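Local coordinates for protein endoglucanase E (Clostridium thermocellum, PDB 2WAO) that probably removes acetyl groups from plant cell-wall polysaccharides through this family 2 carbohydrate esterase domain, which also binds cello-oligosaccharides at its active site, at residues Leu121-Phe127 / Leu166-Met172; Phe226-Ala231 / Leu271-Tyr275; Ala97-Glu101 / Leu200-Gly204; Glu35-Thr41 / Glu84-Val90; Phe293-Pro297 / Met319-Leu323. All coordinates share one frame; numbering follows the deposited sequence.

Interaction 1: residues Leu121-Phe127 / Leu166-Met172; sequences LERKIEF and LNASANM
Lys124 to Phe127 pairs in parallel with Ser169 to Met172. The backbone bonds run from Ser169 N to Arg123 O, Ile125 N to Ser169 O, Asn171 N to Ile125 O and Phe127 N to Asn171 O; the last, at 2.8 Å, is almost straight (178°). One side chain adds a hydrogen bond from a charged group: the Arg123 chain, extended from CG to NE, sends NH1 to Leu166 O at 2.8 Å, with the oxygen in the guanidinium plane but the nitrogen well above the carbonyl plane. Two waters join the segment starts, one between Leu121 O and Ser169 OG, the other between Arg123 N and Asn167 O. Apolar contacts occupy the face of Ile125, Phe127 and Ala170. Ile125 CD1 lies 3.9 Å from Ala168 CB and meets Leu166 CD1 at right angles, while the edge of the Phe127 ring brings CE2 to 3.8 Å from Ala170 CB. Leu121 CD1 rests 3.4 Å from Ala168 C. Helices 158-165 and 313-331 cover the apolar face; on the other, Glu126 meets Arg16, Tyr196 and Tyr251, and Ser169 OG meets Tyr212. Strand 168-174 is outermost in the parallel sheet of this SGNH-type fold. Hydrocarbon thus fills most of one face and partnered polar side chains the other, while Arg123, at the start of the apolar side, ties down the Leu166 carbonyl where a Schellman motif ends helix 158-165.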
# COMPACT_ATOMS: atom_id res chain seq x y z
N LEU A 121 11.08 -6.53 -10.90
CA LEU A 121 11.88 -5.33 -10.67
C LEU A 121 12.91 -5.61 -9.58
O LEU A 121 12.60 -6.23 -8.56
CB LEU A 121 10.99 -4.16 -10.27
CG LEU A 121 9.97 -3.73 -11.33
CD1 LEU A 121 9.05 -2.60 -10.82
CD2 LEU A 121 10.74 -3.29 -12.54
N GLU A 122 14.13 -5.12 -9.78
CA GLU A 122 15.18 -5.27 -8.77
C GLU A 122 14.97 -4.36 -7.55
O GLU A 122 15.28 -4.76 -6.42
CB GLU A 122 16.54 -4.97 -9.42
CG GLU A 122 16.85 -5.93 -10.57
CD GLU A 122 17.34 -7.30 -10.10
OE1 GLU A 122 17.81 -7.41 -8.92
OE2 GLU A 122 17.29 -8.27 -10.91
N ARG A 123 14.42 -3.17 -7.78
CA ARG A 123 14.17 -2.20 -6.71
C ARG A 123 12.87 -2.58 -6.06
O ARG A 123 11.86 -2.88 -6.75
CB ARG A 123 14.07 -0.78 -7.27
CG ARG A 123 15.39 -0.33 -7.93
CD ARG A 123 15.19 0.97 -8.59
NE ARG A 123 16.46 1.57 -9.01
CZ ARG A 123 16.54 2.74 -9.65
NH1 ARG A 123 15.43 3.40 -9.95
NH2 ARG A 123 17.72 3.25 -9.99
N LYS A 124 12.90 -2.60 -4.73
CA LYS A 124 11.76 -3.10 -3.95
C LYS A 124 11.56 -2.19 -2.73
O LYS A 124 12.53 -1.85 -2.01
CB LYS A 124 12.01 -4.51 -3.45
CG LYS A 124 12.09 -5.57 -4.54
CD LYS A 124 12.56 -6.87 -3.90
CE LYS A 124 12.41 -8.06 -4.84
NZ LYS A 124 13.48 -7.95 -5.85
N ILE A 125 10.30 -1.87 -2.46
CA ILE A 125 9.94 -0.99 -1.32
C ILE A 125 8.83 -1.71 -0.54
O ILE A 125 7.99 -2.39 -1.14
CB ILE A 125 9.42 0.37 -1.81
CG1 ILE A 125 10.36 0.97 -2.85
CG2 ILE A 125 9.20 1.33 -0.63
CD1 ILE A 125 9.85 2.28 -3.47
N GLU A 126 8.86 -1.62 0.79
CA GLU A 126 7.69 -2.01 1.60
C GLU A 126 7.21 -0.73 2.28
O GLU A 126 8.00 -0.01 2.91
CB GLU A 126 8.05 -3.05 2.64
CG GLU A 126 6.86 -3.50 3.51
CD GLU A 126 7.23 -4.68 4.38
OE1 GLU A 126 8.13 -4.53 5.21
OE2 GLU A 126 6.60 -5.76 4.25
N PHE A 127 5.89 -0.52 2.22
CA PHE A 127 5.26 0.60 2.90
C PHE A 127 4.50 0.01 4.07
O PHE A 127 3.83 -1.06 3.93
CB PHE A 127 4.26 1.27 1.96
CG PHE A 127 4.92 2.06 0.87
CD1 PHE A 127 5.12 3.43 1.06
CD2 PHE A 127 5.34 1.44 -0.31
CE1 PHE A 127 5.78 4.19 0.08
CE2 PHE A 127 5.99 2.22 -1.32
CZ PHE A 127 6.20 3.57 -1.09
N LEU A 166 10.13 5.40 -9.24
CA LEU A 166 11.44 4.77 -9.01
C LEU A 166 11.69 3.47 -9.75
O LEU A 166 12.75 2.85 -9.58
CB LEU A 166 11.66 4.52 -7.51
CG LEU A 166 11.64 5.78 -6.62
CD1 LEU A 166 11.46 5.38 -5.16
CD2 LEU A 166 12.85 6.66 -6.78
N ASN A 167 10.73 3.01 -10.55
CA ASN A 167 10.82 1.70 -11.21
C ASN A 167 11.05 0.56 -10.20
O ASN A 167 11.85 -0.36 -10.42
CB ASN A 167 11.92 1.70 -12.28
CG ASN A 167 11.77 0.54 -13.25
OD1 ASN A 167 10.66 0.21 -13.64
ND2 ASN A 167 12.88 -0.07 -13.64
N ALA A 168 10.28 0.63 -9.12
CA ALA A 168 10.38 -0.29 -8.00
C ALA A 168 9.06 -1.01 -7.80
O ALA A 168 7.99 -0.48 -8.09
CB ALA A 168 10.73 0.48 -6.76
N SER A 169 9.10 -2.22 -7.29
CA SER A 169 7.83 -2.84 -6.86
C SER A 169 7.54 -2.37 -5.43
O SER A 169 8.42 -1.86 -4.72
CB SER A 169 7.95 -4.36 -6.96
OG SER A 169 8.95 -4.79 -6.11
N ALA A 170 6.29 -2.52 -5.00
CA ALA A 170 5.94 -2.07 -3.65
C ALA A 170 4.96 -3.04 -3.03
O ALA A 170 4.05 -3.53 -3.71
CB ALA A 170 5.39 -0.66 -3.66
N ASN A 171 5.21 -3.40 -1.76
CA ASN A 171 4.21 -4.08 -0.94
C ASN A 171 3.62 -3.03 0.04
O ASN A 171 4.36 -2.31 0.72
CB ASN A 171 4.78 -5.31 -0.24
CG ASN A 171 5.13 -6.46 -1.21
OD1 ASN A 171 4.87 -6.39 -2.45
ND2 ASN A 171 5.71 -7.51 -0.67
N MET A 172 2.28 -2.93 0.08
CA MET A 172 1.60 -1.91 0.88
C MET A 172 0.91 -2.52 2.09
O MET A 172 -0.25 -2.96 2.03
CB MET A 172 0.63 -1.06 0.03
CG MET A 172 1.28 -0.31 -1.14
SD MET A 172 0.11 0.37 -2.36
CE MET A 172 -0.69 1.73 -1.48
O HOH W 1 10.11 -6.86 -7.44
O HOH W 2 14.10 -2.08 -10.61

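Interaction 2: residues Phe226-Ala231 / Leu271-Tyr275; sequences FSTSFA and LCRSY. With FMT (formic acid), chain H.
Phe226 lays its ring against Leu271, Cys272 and Tyr275 on one side of helix 266-285. Its CG stands anti to the carbonyl carbon (chi1 -61°), which carries the ring toward the helix and sets Cys272 CA over one face, offset toward the rim. Cys272 CB reaches Phe226 CD2 at 3.8 Å, and SG sits obliquely to the ring, 4.7 Å from its centroid, a sulfur-aromatic contact. Against Tyr275 the planes stand at 64°, neither stacked nor edge-to-face, with Phe226 CZ 3.4 Å from Tyr275 CD2. Phe236 of helix 233-250 adds an edge-to-face partner for Phe226, and Tyr275 leans on the same helix. The contact thereby fastens the loop between helices 223-226 and 233-250 to helix 266-285 of the SGNH-type α/β fold. Further out, the side chains of Phe230 and Leu271 cross at about a right angle, Phe230 CD2 lying 3.4 Å from Leu271 CD1. One face of the Phe230 ring holds a formic acid molecule, probably from the crystallisation liquor, which takes a straight bond (179°) from Phe230 N to its O2. A water donates to Ala231 O at 2.6 Å and also bonds Tyr275 OH.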
# COMPACT_ATOMS: atom_id res chain seq x y z
N PHE A 226 -2.74 10.33 17.35
CA PHE A 226 -2.87 11.75 17.74
C PHE A 226 -4.07 12.46 17.18
O PHE A 226 -4.21 13.68 17.38
CB PHE A 226 -1.56 12.55 17.41
CG PHE A 226 -0.39 12.04 18.13
CD1 PHE A 226 -0.12 12.48 19.45
CD2 PHE A 226 0.42 11.03 17.55
CE1 PHE A 226 0.92 11.97 20.19
CE2 PHE A 226 1.49 10.49 18.30
CZ PHE A 226 1.74 10.96 19.61
N SER A 227 -4.98 11.77 16.47
CA SER A 227 -6.10 12.48 15.88
C SER A 227 -7.28 12.67 16.84
O SER A 227 -8.12 13.48 16.59
CB SER A 227 -6.56 11.89 14.54
OG SER A 227 -7.04 10.54 14.74
N THR A 228 -7.35 11.90 17.93
CA THR A 228 -8.45 12.08 18.87
C THR A 228 -7.85 12.36 20.25
O THR A 228 -7.75 13.54 20.63
CB THR A 228 -9.48 10.90 18.84
OG1 THR A 228 -8.78 9.67 19.06
CG2 THR A 228 -10.24 10.87 17.48
N SER A 229 -7.35 11.33 20.91
CA SER A 229 -6.77 11.42 22.25
C SER A 229 -5.28 11.14 22.08
O SER A 229 -4.94 10.07 21.54
CB SER A 229 -7.41 10.34 23.09
OG SER A 229 -6.98 10.46 24.43
N PHE A 230 -4.43 12.09 22.47
CA PHE A 230 -2.98 12.03 22.19
C PHE A 230 -2.35 10.84 22.93
O PHE A 230 -2.46 10.75 24.15
CB PHE A 230 -2.26 13.31 22.64
CG PHE A 230 -2.73 14.58 21.94
CD1 PHE A 230 -3.32 14.53 20.66
CD2 PHE A 230 -2.54 15.81 22.55
CE1 PHE A 230 -3.74 15.73 20.02
CE2 PHE A 230 -2.96 16.99 21.92
CZ PHE A 230 -3.55 16.94 20.65
N ALA A 231 -1.63 9.97 22.21
CA ALA A 231 -0.98 8.81 22.86
C ALA A 231 0.10 9.28 23.84
O ALA A 231 0.78 10.28 23.60
CB ALA A 231 -0.33 7.90 21.79
N LEU A 271 3.26 17.19 18.46
CA LEU A 271 3.68 16.08 19.32
C LEU A 271 4.15 14.91 18.46
O LEU A 271 5.22 14.35 18.71
CB LEU A 271 2.56 15.64 20.27
CG LEU A 271 2.15 16.57 21.43
CD1 LEU A 271 0.85 16.09 22.06
CD2 LEU A 271 3.31 16.65 22.43
N CYS A 272 3.36 14.54 17.44
CA CYS A 272 3.79 13.45 16.54
C CYS A 272 5.18 13.76 15.90
O CYS A 272 6.08 12.91 15.90
CB CYS A 272 2.73 13.16 15.47
SG CYS A 272 3.01 11.51 14.74
N ARG A 273 5.35 14.98 15.38
CA ARG A 273 6.64 15.37 14.84
C ARG A 273 7.74 15.26 15.89
O ARG A 273 8.79 14.71 15.62
CB ARG A 273 6.57 16.78 14.26
CG ARG A 273 7.85 17.22 13.50
CD ARG A 273 7.59 18.56 12.74
NE ARG A 273 6.86 19.51 13.56
CZ ARG A 273 5.77 20.18 13.20
NH1 ARG A 273 5.23 20.10 11.99
NH2 ARG A 273 5.24 20.99 14.09
N SER A 274 7.49 15.81 17.09
CA SER A 274 8.49 15.73 18.15
C SER A 274 8.86 14.25 18.45
O SER A 274 10.03 13.92 18.55
CB SER A 274 7.93 16.40 19.43
OG SER A 274 8.90 16.37 20.46
N TYR A 275 7.85 13.40 18.59
CA TYR A 275 8.10 12.00 19.00
C TYR A 275 8.82 11.17 17.92
O TYR A 275 9.82 10.49 18.23
CB TYR A 275 6.80 11.29 19.42
CG TYR A 275 6.07 11.89 20.60
CD1 TYR A 275 6.61 12.94 21.36
CD2 TYR A 275 4.80 11.41 20.93
CE1 TYR A 275 5.88 13.50 22.42
CE2 TYR A 275 4.07 11.97 21.97
CZ TYR A 275 4.64 12.98 22.73
OH TYR A 275 3.88 13.52 23.76
C FMT H . -5.91 15.16 23.17
O1 FMT H . -6.56 16.11 23.63
O2 FMT H . -5.43 14.28 23.88
O HOH W 3 1.29 12.78 23.96

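Interaction 3: residues Ala97-Glu101 / Leu200-Gly204; sequences ASLGE and LPYSG
A mainly polar loop-to-loop contact sets Ser98 and Glu101, between strands 85-93 and 102-108 of the β-rich N-terminal part, against Tyr202 and Ser203, in the loop before strand 205-206 of the esterase part. Glu101 supplies the charge at one end. With the chain extended beyond CG (chi2 165°), the carboxylate passes across Leu200, OE2 lying 3.7 Å from Leu200 CB. Ser203 OG donates to this same OE2 at 3.1 Å, approaching on the syn side but 29° out of the carboxylate plane. A water donates a hydrogen bond to Glu101 OE2 at 2.8 Å and accepts one from Tyr202 N at 2.9 Å, so one oxygen reaches both a side chain and the backbone of the facing loop. At the other end, Tyr202 points its ring edge at the 3-10 turn 97-99, with Ser98 O in the ring plane and 3.0 Å from Tyr202 OH. The hydroxyl also sits 3.6 Å from Ser98 CB. Between these polar ends Ala97 CB touches Pro201 CG at 4.1 Å. Trp175, a loop residue, meets Tyr202 edge-to-face and also touches Ala97, Ser98 and Pro201. Ser98 comes within about 5 Å of a bound glucose unit, so the junction borders the sugar-binding cleft. The arrangement belongs to the seam of a two-part CE2 esterase, where the N-terminal β-sandwich abuts the SGNH hydrolase fold.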
# COMPACT_ATOMS: atom_id res chain seq x y z
N ALA A 97 -7.05 -4.45 2.80
CA ALA A 97 -7.14 -5.82 3.33
C ALA A 97 -8.43 -6.00 4.12
O ALA A 97 -9.08 -7.08 4.07
CB ALA A 97 -5.91 -6.13 4.18
N SER A 98 -8.84 -4.94 4.83
CA SER A 98 -10.06 -5.06 5.65
C SER A 98 -11.33 -5.33 4.80
O SER A 98 -12.35 -5.78 5.35
CB SER A 98 -10.28 -3.84 6.55
OG SER A 98 -10.59 -2.71 5.78
N LEU A 99 -11.30 -5.07 3.50
CA LEU A 99 -12.47 -5.34 2.65
C LEU A 99 -12.51 -6.79 2.10
O LEU A 99 -13.43 -7.16 1.35
CB LEU A 99 -12.58 -4.34 1.51
CG LEU A 99 -12.93 -2.95 1.98
CD1 LEU A 99 -12.57 -1.90 0.94
CD2 LEU A 99 -14.45 -2.85 2.39
N GLY A 100 -11.52 -7.60 2.45
CA GLY A 100 -11.65 -9.03 2.24
C GLY A 100 -10.52 -9.60 1.43
O GLY A 100 -9.90 -8.91 0.64
N GLU A 101 -10.28 -10.90 1.61
CA GLU A 101 -9.27 -11.61 0.80
C GLU A 101 -9.79 -11.85 -0.59
O GLU A 101 -11.00 -11.97 -0.80
CB GLU A 101 -8.91 -12.97 1.44
CG GLU A 101 -8.38 -12.79 2.84
CD GLU A 101 -8.37 -14.08 3.65
OE1 GLU A 101 -8.60 -15.17 3.04
OE2 GLU A 101 -8.14 -14.00 4.89
N LEU A 200 -2.31 -12.96 5.11
CA LEU A 200 -3.76 -12.78 5.14
C LEU A 200 -4.11 -12.51 6.60
O LEU A 200 -4.21 -13.43 7.40
CB LEU A 200 -4.49 -14.00 4.59
CG LEU A 200 -4.00 -14.58 3.25
CD1 LEU A 200 -4.70 -15.92 3.00
CD2 LEU A 200 -4.22 -13.59 2.11
N PRO A 201 -4.21 -11.21 6.95
CA PRO A 201 -4.34 -10.83 8.35
C PRO A 201 -5.61 -11.34 9.03
O PRO A 201 -5.62 -11.51 10.25
CB PRO A 201 -4.27 -9.28 8.32
CG PRO A 201 -4.46 -8.87 6.91
CD PRO A 201 -4.11 -10.04 6.04
N TYR A 202 -6.68 -11.59 8.27
CA TYR A 202 -7.93 -12.04 8.91
C TYR A 202 -7.89 -13.52 9.27
O TYR A 202 -8.58 -13.96 10.18
CB TYR A 202 -9.13 -11.87 7.97
CG TYR A 202 -9.78 -10.52 8.00
CD1 TYR A 202 -9.92 -9.82 9.19
CD2 TYR A 202 -10.30 -9.95 6.83
CE1 TYR A 202 -10.52 -8.55 9.23
CE2 TYR A 202 -10.92 -8.69 6.86
CZ TYR A 202 -11.02 -8.01 8.08
OH TYR A 202 -11.60 -6.77 8.12
N SER A 203 -7.08 -14.27 8.53
CA SER A 203 -7.10 -15.72 8.67
C SER A 203 -5.83 -16.33 9.24
O SER A 203 -5.70 -17.57 9.33
CB SER A 203 -7.54 -16.38 7.37
OG SER A 203 -6.59 -16.18 6.36
N GLY A 204 -4.90 -15.49 9.64
CA GLY A 204 -3.73 -15.96 10.38
C GLY A 204 -2.66 -16.65 9.55
O GLY A 204 -1.90 -17.46 10.08
O HOH W 4 -6.87 -11.59 5.38

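Interaction 4: residues Glu35-Thr41 / Glu84-Val90; sequences ELNFYGT and EGAHHLV
Phe38 is overlapped by His87, whose CB sits over one ring face, 3.9 Å from the centroid and offset toward the rim, a CH-pi contact. The imidazole beyond it stands oblique to the phenyl ring, at 41°. The two residues form a hydrogen-bonded antiparallel pair, as do Leu36 with Leu89 and Gly40 with Gly85, joining strands 33-40 and 85-93 of the N-terminal β-sandwich. Leu36 and Leu89 lie side by side, Leu36 CD1 to Leu89 CD2 at 3.8 Å, and both touch Phe107 of the facing sheet. On the opposite face, His88 NE2 donates to the anti lone pair of Glu35 OE2 at 2.8 Å, with the oxygen near the imidazole plane and the carboxylate turned 70° from it. Asn14 holds Glu35 OE1. Gly85 CA lies over a face of the Tyr39 ring, 4.1 Å from its centroid, while the Glu84 carboxylate oxygen OE2 comes to the ring edge. His87 has acceptors at both nitrogens, Asp60 at ND1 and the Ala83 carbonyl at NE2, which would tend to stabilise a protonated imidazole. The two histidines thus anchor polar bonds on opposite faces, while Phe38, Leu36 and Leu89 supply the hydrocarbon of the sandwich interior.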
# COMPACT_ATOMS: atom_id res chain seq x y z
N GLU A 35 0.73 -9.48 -12.69
CA GLU A 35 1.25 -8.86 -13.89
C GLU A 35 1.69 -9.95 -14.90
O GLU A 35 2.31 -10.95 -14.53
CB GLU A 35 2.38 -7.92 -13.50
CG GLU A 35 3.15 -7.35 -14.63
CD GLU A 35 4.34 -6.51 -14.15
OE1 GLU A 35 4.76 -6.64 -12.96
OE2 GLU A 35 4.90 -5.75 -14.99
N LEU A 36 1.31 -9.77 -16.15
CA LEU A 36 1.59 -10.80 -17.17
C LEU A 36 1.62 -10.20 -18.57
O LEU A 36 1.14 -9.10 -18.77
CB LEU A 36 0.55 -11.94 -17.06
CG LEU A 36 -0.94 -11.56 -17.28
CD1 LEU A 36 -1.23 -11.33 -18.79
CD2 LEU A 36 -1.84 -12.64 -16.73
N ASN A 37 2.21 -10.93 -19.51
CA ASN A 37 2.11 -10.63 -20.92
C ASN A 37 1.24 -11.67 -21.62
O ASN A 37 1.30 -12.85 -21.28
CB ASN A 37 3.51 -10.66 -21.56
CG ASN A 37 4.41 -9.53 -21.06
OD1 ASN A 37 4.06 -8.34 -21.15
ND2 ASN A 37 5.57 -9.90 -20.55
N PHE A 38 0.38 -11.24 -22.53
CA PHE A 38 -0.42 -12.19 -23.30
C PHE A 38 -0.42 -11.80 -24.77
O PHE A 38 -0.19 -10.63 -25.13
CB PHE A 38 -1.85 -12.33 -22.76
CG PHE A 38 -2.71 -11.12 -22.97
CD1 PHE A 38 -3.61 -11.06 -24.05
CD2 PHE A 38 -2.65 -10.06 -22.08
CE1 PHE A 38 -4.43 -9.92 -24.27
CE2 PHE A 38 -3.49 -8.92 -22.27
CZ PHE A 38 -4.39 -8.87 -23.40
N TYR A 39 -0.68 -12.80 -25.59
CA TYR A 39 -0.86 -12.60 -27.02
C TYR A 39 -2.35 -12.77 -27.30
O TYR A 39 -2.95 -13.75 -26.91
CB TYR A 39 -0.07 -13.63 -27.84
CG TYR A 39 -0.09 -13.29 -29.32
CD1 TYR A 39 0.92 -12.52 -29.89
CD2 TYR A 39 -1.15 -13.68 -30.13
CE1 TYR A 39 0.89 -12.17 -31.25
CE2 TYR A 39 -1.19 -13.34 -31.50
CZ TYR A 39 -0.16 -12.58 -32.04
OH TYR A 39 -0.17 -12.22 -33.38
N GLY A 40 -2.94 -11.80 -27.96
CA GLY A 40 -4.33 -11.97 -28.42
C GLY A 40 -5.04 -10.64 -28.53
O GLY A 40 -4.39 -9.62 -28.81
N THR A 41 -6.35 -10.66 -28.32
CA THR A 41 -7.18 -9.46 -28.47
C THR A 41 -7.96 -9.13 -27.20
O THR A 41 -8.56 -8.07 -27.09
CB THR A 41 -8.21 -9.63 -29.63
OG1 THR A 41 -9.16 -10.65 -29.26
CG2 THR A 41 -7.50 -9.98 -30.93
N GLU A 84 -4.71 -7.50 -32.42
CA GLU A 84 -4.06 -8.76 -32.13
C GLU A 84 -2.55 -8.56 -32.02
O GLU A 84 -1.93 -8.03 -32.93
CB GLU A 84 -4.38 -9.77 -33.22
CG GLU A 84 -3.93 -11.17 -32.90
CD GLU A 84 -4.24 -12.11 -34.03
OE1 GLU A 84 -5.33 -11.94 -34.65
OE2 GLU A 84 -3.41 -13.00 -34.30
N GLY A 85 -1.95 -9.00 -30.92
CA GLY A 85 -0.53 -8.83 -30.71
C GLY A 85 -0.20 -9.11 -29.27
O GLY A 85 -1.04 -9.58 -28.51
N ALA A 86 1.05 -8.85 -28.90
CA ALA A 86 1.48 -9.06 -27.51
C ALA A 86 1.04 -7.84 -26.69
O ALA A 86 1.18 -6.69 -27.14
CB ALA A 86 2.99 -9.26 -27.44
N HIS A 87 0.49 -8.09 -25.51
CA HIS A 87 0.01 -6.99 -24.64
C HIS A 87 0.52 -7.19 -23.21
O HIS A 87 0.70 -8.33 -22.78
CB HIS A 87 -1.52 -6.96 -24.64
CG HIS A 87 -2.11 -6.74 -26.00
ND1 HIS A 87 -2.04 -5.52 -26.63
CD2 HIS A 87 -2.71 -7.59 -26.86
CE1 HIS A 87 -2.60 -5.63 -27.83
NE2 HIS A 87 -3.01 -6.87 -28.00
N HIS A 88 0.73 -6.09 -22.49
CA HIS A 88 1.13 -6.15 -21.08
C HIS A 88 -0.08 -5.83 -20.20
O HIS A 88 -0.76 -4.83 -20.44
CB HIS A 88 2.25 -5.15 -20.85
CG HIS A 88 2.70 -5.07 -19.43
ND1 HIS A 88 2.49 -3.96 -18.64
CD2 HIS A 88 3.36 -5.97 -18.65
CE1 HIS A 88 3.00 -4.17 -17.44
NE2 HIS A 88 3.53 -5.38 -17.42
N LEU A 89 -0.32 -6.65 -19.18
CA LEU A 89 -1.47 -6.49 -18.28
C LEU A 89 -1.03 -6.42 -16.83
O LEU A 89 -0.24 -7.24 -16.39
CB LEU A 89 -2.42 -7.66 -18.43
CG LEU A 89 -3.55 -7.87 -17.42
CD1 LEU A 89 -4.55 -6.69 -17.51
CD2 LEU A 89 -4.26 -9.24 -17.68
N VAL A 90 -1.54 -5.42 -16.11
CA VAL A 90 -1.41 -5.42 -14.65
C VAL A 90 -2.85 -5.45 -14.10
O VAL A 90 -3.70 -4.66 -14.56
CB VAL A 90 -0.69 -4.17 -14.14
CG1 VAL A 90 -0.78 -4.10 -12.61
CG2 VAL A 90 0.75 -4.13 -14.62

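Interaction 5: residues Phe293-Pro297 / Met319-Leu323; sequences FVEFP and MAERL. With FMT (formic acid), chain M.
Strand 293-295 and the following Phe296-Pro297 run beside helix 313-331, with CA atoms 6.2 Å apart at Phe296 and Met319 and 7.6 Å apart at Val294 and Leu323. This is helix-on-sheet packing of the SGNH-type α/β fold: 291-295 is an outermost strand of the parallel sheet, and the helix also touches helix 158-165. Phe296 is the main side chain. The Met319 chain, bent at its last torsion (chi3 74°), crosses it at about a right angle and lays CE over one ring face, 3.7 Å from the centroid, with SD farther above in a Met-aromatic contact. The opposite face lies against Val294 CG1, near the rim. Leu323 CB meets the ring edge, 4.1 Å from Phe296 CE1, while the Met319 carbonyl O approaches the same CE1 to 3.4 Å. Nearer solvent, Arg322 comes from the helix to meet Pro297, whose CD sits over a face of the guanidinium group and 3.4 Å from NE; Arg322 CD passes 3.3 Å from Glu295 O. Glu295 itself turns away to Arg273. A formic acid molecule, probably from the crystallisation liquor, puts its O2 in the guanidinium plane, where Arg322 NE donates to it at 3.1 Å.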
# COMPACT_ATOMS: atom_id res chain seq x y z
N PHE A 293 14.08 10.69 8.58
CA PHE A 293 12.81 11.37 8.79
C PHE A 293 12.28 12.12 7.55
O PHE A 293 13.06 12.80 6.83
CB PHE A 293 12.92 12.36 9.97
CG PHE A 293 11.64 13.08 10.25
CD1 PHE A 293 10.55 12.40 10.80
CD2 PHE A 293 11.52 14.46 9.94
CE1 PHE A 293 9.35 13.04 11.07
CE2 PHE A 293 10.31 15.12 10.20
CZ PHE A 293 9.21 14.40 10.76
N VAL A 294 10.97 12.03 7.32
CA VAL A 294 10.33 12.82 6.22
C VAL A 294 9.04 13.41 6.73
O VAL A 294 8.22 12.71 7.33
CB VAL A 294 10.04 11.98 4.94
CG1 VAL A 294 9.46 12.86 3.79
CG2 VAL A 294 11.26 11.14 4.50
N GLU A 295 8.86 14.72 6.53
CA GLU A 295 7.56 15.34 6.84
C GLU A 295 6.85 15.81 5.57
O GLU A 295 7.42 16.57 4.76
CB GLU A 295 7.70 16.50 7.82
CG GLU A 295 6.30 17.07 8.15
CD GLU A 295 6.29 18.14 9.26
OE1 GLU A 295 7.38 18.38 9.87
OE2 GLU A 295 5.17 18.68 9.53
N PHE A 296 5.61 15.32 5.39
CA PHE A 296 4.73 15.83 4.34
C PHE A 296 3.98 17.00 4.94
O PHE A 296 3.27 16.85 5.95
CB PHE A 296 3.76 14.75 3.87
CG PHE A 296 4.45 13.47 3.43
CD1 PHE A 296 5.16 13.43 2.23
CD2 PHE A 296 4.31 12.30 4.19
CE1 PHE A 296 5.75 12.24 1.78
CE2 PHE A 296 4.89 11.12 3.77
CZ PHE A 296 5.61 11.08 2.57
N PRO A 297 4.16 18.20 4.36
CA PRO A 297 3.50 19.37 4.92
C PRO A 297 2.00 19.14 5.02
O PRO A 297 1.38 18.52 4.14
CB PRO A 297 3.79 20.47 3.88
CG PRO A 297 5.12 20.05 3.36
CD PRO A 297 4.99 18.55 3.20
N MET A 319 2.98 14.33 -2.19
CA MET A 319 3.70 13.43 -1.27
C MET A 319 4.67 12.57 -2.05
O MET A 319 5.85 12.38 -1.66
CB MET A 319 2.67 12.58 -0.54
CG MET A 319 1.85 13.31 0.47
SD MET A 319 0.55 12.21 1.20
CE MET A 319 1.54 11.20 2.26
N ALA A 320 4.18 12.04 -3.16
CA ALA A 320 5.01 11.15 -4.00
C ALA A 320 6.24 11.93 -4.52
O ALA A 320 7.33 11.39 -4.50
CB ALA A 320 4.20 10.57 -5.15
N GLU A 321 6.06 13.19 -4.93
CA GLU A 321 7.21 14.00 -5.44
C GLU A 321 8.26 14.16 -4.32
O GLU A 321 9.48 14.03 -4.59
CB GLU A 321 6.77 15.38 -5.98
CG GLU A 321 5.83 15.28 -7.20
CD GLU A 321 5.26 16.63 -7.65
OE1 GLU A 321 5.96 17.65 -7.40
OE2 GLU A 321 4.14 16.67 -8.26
N ARG A 322 7.80 14.48 -3.11
CA ARG A 322 8.68 14.67 -1.99
C ARG A 322 9.42 13.36 -1.66
O ARG A 322 10.67 13.33 -1.57
CB ARG A 322 7.92 15.21 -0.78
CG ARG A 322 8.76 15.37 0.48
CD ARG A 322 7.99 16.04 1.57
NE ARG A 322 7.40 17.30 1.15
CZ ARG A 322 8.03 18.48 1.18
NH1 ARG A 322 9.27 18.58 1.63
NH2 ARG A 322 7.41 19.57 0.76
N LEU A 323 8.66 12.28 -1.52
CA LEU A 323 9.22 11.00 -1.08
C LEU A 323 10.19 10.39 -2.13
O LEU A 323 11.23 9.76 -1.77
CB LEU A 323 8.11 10.01 -0.72
CG LEU A 323 8.57 8.61 -0.28
CD1 LEU A 323 9.37 8.73 1.07
CD2 LEU A 323 7.38 7.64 -0.12
C FMT M . 3.24 16.83 0.45
O1 FMT M . 2.41 16.89 1.40
O2 FMT M . 4.48 16.56 0.47

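Interactions 1 and 5 share the parallel sheet, with Phe127 CE1 packing 3.8 Å from Leu323 CD2 of helix 313-331. Interaction 5 also meets interaction 2: in one of its two conformers Arg273 places NH1 2.8 Å from Glu295 OE2, joining helix 266-285 to the next strand by a salt bridge. Interaction 4 stands apart in the β-sandwich, its centre about 48 Å from that of interaction 2, and interaction 3 bridges the two parts. Interaction 3 is near the cellohexaose pocket: the Ser98 side chain is about 5 Å from a bound glucose unit, against about 9 Å for the Phe226 side chain and 11 Å for that of Pro297. Strand 123-129 leads to Ser131, and Pro297 to Gln298 and Gln299, all lining that pocket.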